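Local coordinates for TipC2 (Streptococcus intermedius B196, PDB 6DHX), which probably acts as an immunity protein that protects its bacterium from an antibacterial toxin exported by a type VII secretion system, at residues Asp23-Glu28 / Lys168-Ile173; Gly72-Ile77 / Glu159-Gln164. One frame throughout, in Å; residues are numbered along the deposited sequence.

Contact 1 (Asp23-Glu28 / Lys168-Ile173); sequences DEIYQE and KDWCSI
The indole of W170 meets E24, I25 and E28 along one side of helix 21-32. Its NE1 donates a hydrogen bond to E24 OE1 at 2.8 Å, with an N-H...O angle of 158°. The acceptor lies almost in the indole plane and is approached on the anti side of the carboxylate; this bond helps to set the rotation of the ring, together with I25 on its face and E28 at its edge. I25 CG1 sits 3.4 Å from the centroid of the five-membered ring of W170, close to the ring normal, a CH-pi contact. At the far edge of the six-membered ring, E28 CB comes within 3.7 Å of W170 CH2, while the E28 carboxylate bends away. W170 CZ2 is also 3.7 Å from I25 CA, evidence that the indole is seated against the backbone itself. With CG anti to the backbone N (chi1 176°), the W170 ring is sent across to the other helix. In the second shell, E24 OE1 also bonds S176 OG, and OE2 bonds K177 N, tying the carboxylate to the loop after helix 151-173. This is plain helix-helix packing, N-terminal helix 21-32 against the C-terminal part of helix 151-173, spanned by one tryptophan; the segments cross at 53° with axes 11.7 Å apart. D23 makes salt bridges to R112 and R115 in the turn between strands 102-111 and 116-127.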
ATOM      1  N   ASP A  23      -7.166  -8.750  -5.613  1.00 21.79           N
ATOM      2  CA  ASP A  23      -6.865  -9.886  -6.500  1.00 22.35           C
ATOM      3  C   ASP A  23      -6.609  -9.398  -7.922  1.00 23.30           C
ATOM      4  O   ASP A  23      -5.770  -9.942  -8.643  1.00 21.65           O
ATOM      5  CB  ASP A  23      -8.034 -10.875  -6.590  1.00 20.63           C
ATOM      6  CG  ASP A  23      -8.213 -11.747  -5.363  1.00 21.74           C
ATOM      7  OD1 ASP A  23      -7.275 -11.990  -4.572  1.00 24.13           O
ATOM      8  OD2 ASP A  23      -9.363 -12.256  -5.208  1.00 25.94           O
ATOM      9  N   GLU A  24      -7.420  -8.459  -8.390  1.00 19.36           N
ATOM     10  CA  GLU A  24      -7.282  -8.008  -9.764  1.00 23.26           C
ATOM     11  C   GLU A  24      -5.911  -7.366  -9.986  1.00 22.84           C
ATOM     12  O   GLU A  24      -5.194  -7.688 -10.948  1.00 23.41           O
ATOM     13  CB  GLU A  24      -8.448  -7.048 -10.038  1.00 28.70           C
ATOM     14  CG  GLU A  24      -8.666  -6.643 -11.417  1.00 32.71           C
ATOM     15  CD  GLU A  24      -9.856  -5.682 -11.476  1.00 33.33           C
ATOM     16  OE1 GLU A  24      -9.628  -4.500 -11.140  1.00 26.74           O
ATOM     17  OE2 GLU A  24     -10.976  -6.137 -11.823  1.00 29.66           O
ATOM     18  N   ILE A  25      -5.507  -6.484  -9.076  1.00 18.89           N
ATOM     19  CA  ILE A  25      -4.177  -5.876  -9.146  1.00 19.86           C
ATOM     20  C   ILE A  25      -3.078  -6.938  -9.050  1.00 21.60           C
ATOM     21  O   ILE A  25      -2.112  -6.913  -9.832  1.00 20.63           O
ATOM     22  CB  ILE A  25      -3.996  -4.816  -8.044  1.00 20.98           C
ATOM     23  CG1 ILE A  25      -4.981  -3.643  -8.242  1.00 19.16           C
ATOM     24  CG2 ILE A  25      -2.536  -4.294  -8.053  1.00 23.16           C
ATOM     25  CD1 ILE A  25      -5.140  -2.719  -6.931  1.00 21.00           C
ATOM     26  N   TYR A  26      -3.203  -7.856  -8.090  1.00 19.72           N
ATOM     27  CA  TYR A  26      -2.184  -8.888  -7.902  1.00 17.50           C
ATOM     28  C   TYR A  26      -2.058  -9.738  -9.170  1.00 21.00           C
ATOM     29  O   TYR A  26      -0.948  -9.963  -9.685  1.00 19.13           O
ATOM     30  CB  TYR A  26      -2.558  -9.762  -6.688  1.00 17.00           C
ATOM     31  CG  TYR A  26      -1.579 -10.878  -6.415  1.00 17.84           C
ATOM     32  CD1 TYR A  26      -1.651 -12.083  -7.132  1.00 16.79           C
ATOM     33  CD2 TYR A  26      -0.583 -10.746  -5.417  1.00 19.20           C
ATOM     34  CE1 TYR A  26      -0.731 -13.100  -6.881  1.00 19.25           C
ATOM     35  CE2 TYR A  26       0.339 -11.770  -5.173  1.00 19.73           C
ATOM     36  CZ  TYR A  26       0.247 -12.930  -5.898  1.00 22.76           C
ATOM     37  OH  TYR A  26       1.100 -13.968  -5.690  1.00 23.42           O
ATOM     38  N   GLN A  27      -3.197 -10.224  -9.679  1.00 18.58           N
ATOM     39  CA  GLN A  27      -3.146 -11.169 -10.802  1.00 18.69           C
ATOM     40  C   GLN A  27      -2.706 -10.489 -12.081  1.00 20.72           C
ATOM     41  O   GLN A  27      -1.991 -11.086 -12.891  1.00 22.28           O
ATOM     42  CB  GLN A  27      -4.523 -11.829 -10.982  1.00 22.11           C
ATOM     43  CG  GLN A  27      -4.812 -12.748  -9.768  1.00 22.01           C
ATOM     44  CD  GLN A  27      -6.169 -13.430  -9.797  1.00 27.32           C
ATOM     45  OE1 GLN A  27      -6.797 -13.573  -8.743  1.00 25.81           O
ATOM     46  NE2 GLN A  27      -6.638 -13.874 -10.988  1.00 26.23           N
ATOM     47  N   GLU A  28      -3.182  -9.266 -12.330  1.00 20.45           N
ATOM     48  CA  GLU A  28      -2.753  -8.645 -13.582  1.00 20.42           C
ATOM     49  C   GLU A  28      -1.284  -8.257 -13.498  1.00 19.89           C
ATOM     50  O   GLU A  28      -0.582  -8.318 -14.520  1.00 21.57           O
ATOM     51  CB  GLU A  28      -3.622  -7.438 -13.883  1.00 24.81           C
ATOM     52  CG  GLU A  28      -3.296  -6.697 -15.195  1.00 25.70           C
ATOM     53  CD  GLU A  28      -3.593  -7.463 -16.479  1.00 36.32           C
ATOM     54  OE1 GLU A  28      -4.213  -8.544 -16.454  1.00 32.72           O
ATOM     55  OE2 GLU A  28      -3.229  -6.906 -17.535  1.00 34.82           O
ATOM     56  N   LYS A 168      -8.051   4.483  -7.625  1.00 20.34           N
ATOM     57  CA  LYS A 168      -8.609   5.232  -8.756  1.00 22.50           C
ATOM     58  C   LYS A 168      -7.638   5.198  -9.943  1.00 22.36           C
ATOM     59  O   LYS A 168      -8.049   5.057 -11.109  1.00 23.58           O
ATOM     60  CB  LYS A 168      -8.893   6.667  -8.313  1.00 22.90           C
ATOM     61  CG  LYS A 168      -9.657   7.483  -9.341  1.00 24.60           C
ATOM     62  CD  LYS A 168      -9.876   8.897  -8.838  1.00 30.11           C
ATOM     63  CE  LYS A 168     -10.871   9.666  -9.696  1.00 37.03           C
ATOM     64  NZ  LYS A 168     -11.112  11.013  -9.127  1.00 39.55           N
ATOM     65  N   ASP A 169      -6.334   5.268  -9.649  1.00 20.85           N
ATOM     66  CA  ASP A 169      -5.307   5.116 -10.682  1.00 24.69           C
ATOM     67  C   ASP A 169      -5.372   3.742 -11.331  1.00 20.75           C
ATOM     68  O   ASP A 169      -5.227   3.624 -12.549  1.00 19.99           O
ATOM     69  CB  ASP A 169      -3.904   5.320 -10.094  1.00 24.15           C
ATOM     70  CG  ASP A 169      -3.549   6.781  -9.908  1.00 27.85           C
ATOM     71  OD1 ASP A 169      -4.295   7.644 -10.396  1.00 26.21           O
ATOM     72  OD2 ASP A 169      -2.531   7.069  -9.261  1.00 28.85           O
ATOM     73  N   TRP A 170      -5.508   2.682 -10.514  1.00 20.02           N
ATOM     74  CA  TRP A 170      -5.663   1.337 -11.072  1.00 20.13           C
ATOM     75  C   TRP A 170      -6.805   1.293 -12.066  1.00 20.78           C
ATOM     76  O   TRP A 170      -6.669   0.753 -13.179  1.00 21.48           O
ATOM     77  CB  TRP A 170      -5.955   0.332  -9.938  1.00 21.23           C
ATOM     78  CG  TRP A 170      -6.217  -1.042 -10.499  1.00 19.26           C
ATOM     79  CD1 TRP A 170      -7.416  -1.730 -10.525  1.00 18.81           C
ATOM     80  CD2 TRP A 170      -5.251  -1.881 -11.157  1.00 20.96           C
ATOM     81  NE1 TRP A 170      -7.238  -2.950 -11.162  1.00 20.06           N
ATOM     82  CE2 TRP A 170      -5.928  -3.070 -11.554  1.00 21.65           C
ATOM     83  CE3 TRP A 170      -3.881  -1.743 -11.433  1.00 18.32           C
ATOM     84  CZ2 TRP A 170      -5.273  -4.133 -12.202  1.00 22.18           C
ATOM     85  CZ3 TRP A 170      -3.206  -2.823 -12.098  1.00 23.88           C
ATOM     86  CH2 TRP A 170      -3.909  -3.985 -12.466  1.00 24.15           C
ATOM     87  N   CYS A 171      -7.957   1.875 -11.678  1.00 21.14           N
ATOM     88  CA  CYS A 171      -9.113   1.854 -12.581  1.00 21.88           C
ATOM     89  C   CYS A 171      -8.913   2.735 -13.816  1.00 23.74           C
ATOM     90  O   CYS A 171      -9.635   2.550 -14.805  1.00 26.96           O
ATOM     91  CB  CYS A 171     -10.416   2.262 -11.832  1.00 24.32           C
ATOM     92  SG  CYS A 171     -10.771   1.007 -10.484  1.00 27.76           S
ATOM     93  N   SER A 172      -7.895   3.594 -13.833  1.00 23.11           N
ATOM     94  CA  SER A 172      -7.589   4.367 -15.036  1.00 23.38           C
ATOM     95  C   SER A 172      -6.717   3.611 -16.032  1.00 25.40           C
ATOM     96  O   SER A 172      -6.653   4.021 -17.197  1.00 27.57           O
ATOM     97  CB  SER A 172      -6.866   5.674 -14.666  1.00 29.68           C
ATOM     98  OG  SER A 172      -5.489   5.462 -14.421  1.00 32.21           O
ATOM     99  N   ILE A 173      -6.011   2.556 -15.607  1.00 26.15           N
ATOM    100  CA  ILE A 173      -5.181   1.790 -16.544  1.00 25.35           C
ATOM    101  C   ILE A 173      -5.700   0.380 -16.791  1.00 30.43           C
ATOM    102  O   ILE A 173      -5.241  -0.270 -17.741  1.00 26.19           O
ATOM    103  CB  ILE A 173      -3.722   1.712 -16.062  1.00 24.13           C
ATOM    104  CG1 ILE A 173      -3.668   0.910 -14.756  1.00 22.81           C
ATOM    105  CG2 ILE A 173      -3.171   3.094 -15.848  1.00 25.52           C
ATOM    106  CD1 ILE A 173      -2.239   0.735 -14.271  1.00 23.12           C
TER

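Contact 2 (Gly72-Ile77 / Glu159-Gln164); sequences GNYTKI and EKIVNQ
While Y74 and I77 of the strand pack on K160 and I161, the shortest polar bond here lies within the helix, from Q164 NE2 to E159 OE2 at 2.7 Å. N163 ND2 is 2.8 Å from E159 OE1, and each carboxylate oxygen thus takes one amide N-H, with both donors well out of the carboxylate plane. The contact is helix-on-sheet packing: helix 151-173 lies on one face of the mostly antiparallel sheet, its N-to-C direction here 28° from that of the strand. The Y74 hydroxyl is hydrogen-bonded to H157 ND1 of helix 151-173, and this ties the strand to the helix.

I161 makes most of the apolar contact. Its CG1 lies anti to its carbonyl carbon (chi1 -59°), which helps to bring CD1 over the centre of the Y74 ring, 3.8 Å from the centroid, in a CH-pi contact, while CG2 is left to meet I77. K160 CE lies 3.7 Å from Y74 CE2. F94 of strand 89-99 touches both Y74 and I161, extending the apolar layer.

Y74 and I77 point to the same side although three residues apart. T75 and K76 both bond to the backbone of E95, consistent with a classic beta bulge that resets the facing of the strand. In the helix, Q164 N to E159 O at 2.9 Å closes a pi-type turn. Next to the tyrosine, I161 CG2 packs against I77 CG2 at 3.9 Å.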
ATOM      1  N   GLY A  72       0.929  17.730  -0.881  1.00 55.78           N
ATOM      2  CA  GLY A  72       1.007  18.229   0.482  1.00 58.62           C
ATOM      3  C   GLY A  72       2.098  17.607   1.330  1.00 59.25           C
ATOM      4  O   GLY A  72       3.275  17.680   0.969  1.00 61.81           O
ATOM      5  N   ASN A  73       1.735  16.984   2.454  1.00 52.48           N
ATOM      6  CA  ASN A  73       2.738  16.434   3.356  1.00 49.92           C
ATOM      7  C   ASN A  73       3.069  14.971   3.068  1.00 41.31           C
ATOM      8  O   ASN A  73       3.802  14.351   3.857  1.00 44.39           O
ATOM      9  CB  ASN A  73       2.289  16.571   4.819  1.00 53.09           C
ATOM     10  CG  ASN A  73       2.364  18.002   5.323  1.00 65.39           C
ATOM     11  OD1 ASN A  73       1.396  18.531   5.875  1.00 70.13           O
ATOM     12  ND2 ASN A  73       3.517  18.635   5.136  1.00 65.13           N
ATOM     13  N   TYR A  74       2.552  14.393   1.986  1.00 40.70           N
ATOM     14  CA  TYR A  74       2.799  12.973   1.728  1.00 35.67           C
ATOM     15  C   TYR A  74       4.181  12.794   1.121  1.00 41.59           C
ATOM     16  O   TYR A  74       4.526  13.433   0.117  1.00 44.21           O
ATOM     17  CB  TYR A  74       1.717  12.382   0.819  1.00 32.63           C
ATOM     18  CG  TYR A  74       0.360  12.384   1.490  1.00 33.64           C
ATOM     19  CD1 TYR A  74      -0.032  11.341   2.334  1.00 31.64           C
ATOM     20  CD2 TYR A  74      -0.521  13.447   1.316  1.00 41.25           C
ATOM     21  CE1 TYR A  74      -1.276  11.357   2.972  1.00 32.54           C
ATOM     22  CE2 TYR A  74      -1.762  13.469   1.939  1.00 39.43           C
ATOM     23  CZ  TYR A  74      -2.139  12.412   2.766  1.00 38.05           C
ATOM     24  OH  TYR A  74      -3.368  12.444   3.411  1.00 41.23           O
ATOM     25  N   THR A  75       4.972  11.915   1.726  1.00 31.43           N
ATOM     26  CA  THR A  75       6.377  11.757   1.386  1.00 31.36           C
ATOM     27  C   THR A  75       6.643  10.516   0.545  1.00 32.12           C
ATOM     28  O   THR A  75       7.716  10.427  -0.075  1.00 33.24           O
ATOM     29  CB  THR A  75       7.227  11.699   2.668  1.00 36.77           C
ATOM     30  OG1 THR A  75       6.777  10.617   3.496  1.00 33.98           O
ATOM     31  CG2 THR A  75       7.089  12.988   3.445  1.00 45.90           C
ATOM     32  N   LYS A  76       5.722   9.551   0.549  1.00 27.68           N
ATOM     33  CA  LYS A  76       5.935   8.290  -0.152  1.00 25.60           C
ATOM     34  C   LYS A  76       4.599   7.596  -0.349  1.00 27.80           C
ATOM     35  O   LYS A  76       3.768   7.556   0.563  1.00 25.61           O
ATOM     36  CB  LYS A  76       6.881   7.367   0.636  1.00 30.58           C
ATOM     37  CG  LYS A  76       7.270   6.111  -0.109  1.00 29.84           C
ATOM     38  CD  LYS A  76       8.441   5.412   0.606  1.00 34.84           C
ATOM     39  CE  LYS A  76       8.943   4.264  -0.236  1.00 37.23           C
ATOM     40  NZ  LYS A  76      10.119   3.560   0.419  1.00 33.34           N
ATOM     41  N   ILE A  77       4.410   7.010  -1.526  1.00 23.32           N
ATOM     42  CA  ILE A  77       3.283   6.126  -1.783  1.00 21.85           C
ATOM     43  C   ILE A  77       3.834   4.986  -2.619  1.00 22.77           C
ATOM     44  O   ILE A  77       4.445   5.224  -3.665  1.00 22.29           O
ATOM     45  CB  ILE A  77       2.117   6.835  -2.533  1.00 22.03           C
ATOM     46  CG1 ILE A  77       1.700   8.154  -1.871  1.00 27.52           C
ATOM     47  CG2 ILE A  77       0.912   5.850  -2.694  1.00 21.99           C
ATOM     48  CD1 ILE A  77       0.835   9.074  -2.783  1.00 29.42           C
ATOM     49  N   GLU A 159      -8.769   6.997   2.830  1.00 27.27           N
ATOM     50  CA  GLU A 159      -9.697   7.309   1.742  1.00 25.74           C
ATOM     51  C   GLU A 159      -9.004   8.154   0.676  1.00 26.28           C
ATOM     52  O   GLU A 159      -9.164   7.912  -0.520  1.00 27.20           O
ATOM     53  CB  GLU A 159     -10.931   8.027   2.293  1.00 28.82           C
ATOM     54  CG  GLU A 159     -11.855   8.655   1.240  1.00 32.15           C
ATOM     55  CD  GLU A 159     -12.547   7.634   0.346  1.00 39.38           C
ATOM     56  OE1 GLU A 159     -12.693   6.452   0.742  1.00 36.44           O
ATOM     57  OE2 GLU A 159     -12.992   8.037  -0.755  1.00 41.28           O
ATOM     58  N   LYS A 160      -8.226   9.139   1.105  1.00 29.24           N
ATOM     59  CA  LYS A 160      -7.604  10.057   0.156  1.00 30.08           C
ATOM     60  C   LYS A 160      -6.533   9.374  -0.696  1.00 31.08           C
ATOM     61  O   LYS A 160      -6.462   9.595  -1.912  1.00 30.27           O
ATOM     62  CB  LYS A 160      -7.000  11.221   0.933  1.00 31.60           C
ATOM     63  CG  LYS A 160      -6.401  12.296   0.022  1.00 37.08           C
ATOM     64  CD  LYS A 160      -5.856  13.419   0.931  1.00 49.58           C
ATOM     65  CE  LYS A 160      -4.920  14.350   0.175  1.00 60.71           C
ATOM     66  NZ  LYS A 160      -5.571  14.916  -1.033  1.00 67.57           N
ATOM     67  N   ILE A 161      -5.677   8.570  -0.072  1.00 25.44           N
ATOM     68  CA  ILE A 161      -4.545   8.000  -0.790  1.00 25.17           C
ATOM     69  C   ILE A 161      -4.873   6.645  -1.373  1.00 24.76           C
ATOM     70  O   ILE A 161      -4.536   6.376  -2.535  1.00 24.75           O
ATOM     71  CB  ILE A 161      -3.305   7.906   0.124  1.00 24.93           C
ATOM     72  CG1 ILE A 161      -2.920   9.303   0.636  1.00 29.80           C
ATOM     73  CG2 ILE A 161      -2.142   7.175  -0.632  1.00 20.67           C
ATOM     74  CD1 ILE A 161      -2.602  10.331  -0.485  1.00 31.46           C
ATOM     75  N   VAL A 162      -5.435   5.725  -0.581  1.00 24.87           N
ATOM     76  CA  VAL A 162      -5.679   4.393  -1.154  1.00 25.37           C
ATOM     77  C   VAL A 162      -6.868   4.435  -2.108  1.00 25.04           C
ATOM     78  O   VAL A 162      -6.793   3.931  -3.227  1.00 24.37           O
ATOM     79  CB  VAL A 162      -5.882   3.314  -0.075  1.00 25.02           C
ATOM     80  CG1 VAL A 162      -6.251   1.928  -0.749  1.00 22.28           C
ATOM     81  CG2 VAL A 162      -4.595   3.133   0.756  1.00 26.77           C
ATOM     82  N   ASN A 163      -8.007   4.978  -1.653  1.00 24.48           N
ATOM     83  CA  ASN A 163      -9.181   4.888  -2.524  1.00 25.14           C
ATOM     84  C   ASN A 163      -9.138   5.902  -3.662  1.00 32.39           C
ATOM     85  O   ASN A 163      -9.317   5.541  -4.833  1.00 31.84           O
ATOM     86  CB  ASN A 163     -10.452   5.048  -1.685  1.00 28.71           C
ATOM     87  CG  ASN A 163     -10.736   3.790  -0.872  1.00 26.52           C
ATOM     88  OD1 ASN A 163     -10.242   2.709  -1.209  1.00 27.52           O
ATOM     89  ND2 ASN A 163     -11.539   3.911   0.166  1.00 25.98           N
ATOM     90  N   GLN A 164      -8.906   7.170  -3.341  1.00 25.49           N
ATOM     91  CA  GLN A 164      -9.032   8.251  -4.312  1.00 25.88           C
ATOM     92  C   GLN A 164      -7.772   8.446  -5.138  1.00 25.52           C
ATOM     93  O   GLN A 164      -7.771   9.239  -6.103  1.00 27.72           O
ATOM     94  CB  GLN A 164      -9.406   9.571  -3.586  1.00 30.54           C
ATOM     95  CG  GLN A 164     -10.828   9.544  -2.974  1.00 38.13           C
ATOM     96  CD  GLN A 164     -11.807   8.844  -3.916  1.00 53.76           C
ATOM     97  OE1 GLN A 164     -11.872   9.164  -5.115  1.00 55.09           O
ATOM     98  NE2 GLN A 164     -12.536   7.858  -3.394  1.00 55.20           N
TER

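Both contacts draw on helix 151-173, with centres about 17 Å apart. Contact 2 uses its middle, laid on strand 74-82, and contact 1 its C-terminal part, crossed by helix 21-32; one long helix therefore holds both an N-terminal helix and a sheet strand. N163 of contact 2 and K168 of contact 1 belong to successive parts of this helix, with K168 CB 3.7 Å from N163 O within it. In sequence, contact 2 is nested inside the loop closed by contact 1. The two differ in kind: a polar anchor joins the segments of contact 1, whereas apolar packing joins those of contact 2.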